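Local coordinates for DUF4785 domain-containing protein (PDB 4KH9) that is of unknown function but binds calcium and is built from three domains, two of them of the E-set (immunoglobulin-like) class, at residues A[167-170]-A[171-175]. Sequence-based numbering, arbitrary orientation.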
# COMPACT_ATOMS: atom_id res chain seq x y z
N GLU A 167 -5.65 -7.46 -4.75
CA GLU A 167 -6.45 -6.29 -4.33
C GLU A 167 -7.10 -6.54 -2.97
O GLU A 167 -7.29 -7.69 -2.60
CB GLU A 167 -7.53 -5.90 -5.36
CG GLU A 167 -8.56 -6.97 -5.65
CD GLU A 167 -9.73 -6.49 -6.49
OE1 GLU A 167 -10.45 -5.57 -6.05
OE2 GLU A 167 -9.95 -7.07 -7.58
N THR A 168 -7.46 -5.47 -2.25
CA THR A 168 -8.19 -5.60 -0.97
C THR A 168 -9.61 -5.03 -1.20
O THR A 168 -9.82 -4.32 -2.18
CB THR A 168 -7.44 -4.97 0.19
OG1 THR A 168 -7.27 -3.58 -0.03
CG2 THR A 168 -6.08 -5.62 0.43
N ASP A 169 -10.58 -5.40 -0.37
CA ASP A 169 -11.99 -4.99 -0.57
C ASP A 169 -12.20 -3.49 -0.28
O ASP A 169 -13.26 -2.95 -0.61
CB ASP A 169 -12.95 -5.83 0.29
CG ASP A 169 -12.73 -5.84 1.80
OD1 ASP A 169 -11.58 -5.64 2.24
OD2 ASP A 169 -13.66 -6.20 2.52
N SER A 170 -11.21 -2.82 0.32
CA SER A 170 -11.25 -1.40 0.65
C SER A 170 -9.86 -0.82 0.59
O SER A 170 -8.87 -1.57 0.63
CB SER A 170 -11.88 -1.18 2.03
OG SER A 170 -11.86 0.18 2.42
N LEU A 171 -9.78 0.52 0.46
CA LEU A 171 -8.52 1.28 0.42
C LEU A 171 -8.14 1.70 1.80
O LEU A 171 -6.96 1.96 2.07
CB LEU A 171 -8.66 2.54 -0.46
CG LEU A 171 -8.78 2.38 -1.97
CD1 LEU A 171 -9.05 3.71 -2.60
CD2 LEU A 171 -7.50 1.90 -2.56
N HIS A 172 -9.16 1.83 2.67
CA HIS A 172 -8.99 2.32 4.02
C HIS A 172 -9.73 1.44 5.00
O HIS A 172 -10.87 1.06 4.77
CB HIS A 172 -9.49 3.79 4.15
CG HIS A 172 -9.21 4.66 2.97
ND1 HIS A 172 -8.00 5.32 2.82
CD2 HIS A 172 -10.03 5.00 1.94
CE1 HIS A 172 -8.09 5.98 1.67
NE2 HIS A 172 -9.30 5.84 1.12
N TYR A 173 -9.08 1.15 6.11
CA TYR A 173 -9.62 0.34 7.19
C TYR A 173 -9.38 1.01 8.53
O TYR A 173 -8.55 1.90 8.64
CB TYR A 173 -8.95 -1.06 7.19
CG TYR A 173 -9.15 -1.90 5.95
CD1 TYR A 173 -10.23 -2.76 5.84
CD2 TYR A 173 -8.25 -1.83 4.89
CE1 TYR A 173 -10.40 -3.56 4.71
CE2 TYR A 173 -8.43 -2.60 3.74
CZ TYR A 173 -9.50 -3.46 3.66
OH TYR A 173 -9.65 -4.23 2.55
N GLN A 174 -10.07 0.53 9.56
CA GLN A 174 -9.89 1.00 10.92
C GLN A 174 -9.80 -0.19 11.86
O GLN A 174 -10.07 -1.33 11.47
CB GLN A 174 -11.01 1.97 11.35
CG GLN A 174 -10.95 3.31 10.64
CD GLN A 174 -11.58 4.44 11.44
OE1 GLN A 174 -12.80 4.49 11.62
NE2 GLN A 174 -10.76 5.34 11.99
N TYR A 175 -9.40 0.08 13.10
CA TYR A 175 -9.24 -0.90 14.16
C TYR A 175 -10.48 -1.82 14.26
O TYR A 175 -11.59 -1.34 14.37
CB TYR A 175 -8.97 -0.20 15.51
CG TYR A 175 -8.80 -1.17 16.65
CD1 TYR A 175 -7.56 -1.76 16.90
CD2 TYR A 175 -9.87 -1.55 17.45
CE1 TYR A 175 -7.40 -2.70 17.92
CE2 TYR A 175 -9.72 -2.49 18.47
CZ TYR A 175 -8.49 -3.07 18.69
OH TYR A 175 -8.33 -3.99 19.70
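Between Thr168 and Tyr173 the backbone leaves strand 163-168, bends at Asp169 and again at Leu171, and becomes extended once more in strand 172-174, so that the Tyr173 side chain reaches back along the loop toward the end of the strand just left. Its hydroxyl donates to Asp169 OD1 in a very short bond, Tyr173 OH to OD1 2.4 Å, a length best read with some caution. OD1 lies at the ring edge in the ring plane, while the carboxylate is turned 36° from that plane. The same oxygen also accepts the backbone N-H of Lys180 on the neighbouring strand, which should help to hold the carboxylate in place. A weak, bent bond from Ser170 N to Tyr173 OH (3.1 Å) adds a backbone donor. The loop itself moves the chain from one partner strand to another: strand 163-168 runs antiparallel to 178-186, whereas 172-174 runs parallel to 251-264, consistent with the A to A' switch of immunoglobulin-like sandwiches. Over one ring face sits Ser170 CB, 4.1 Å from the Tyr173 ring centroid in a CH-pi contact, displaced from the ring centre. With OG anti to the backbone N (chi1 176°), the Ser170 hydroxyl swings forward along the chain and donates to a carbonyl, OG to His172 O 2.7 Å. Thr168 approaches the phenol end of the ring, its CB 3.3 Å from Tyr173 OH. Its own hydroxyl accepts from Asn42 ND2 and donates across the bend, Thr168 OG1 to Ser170 O 2.7 Å. Beyond the loop, Phe261 meets the buried Tyr173 ring almost at right angles, and Leu179 touches both Thr168 and Tyr173.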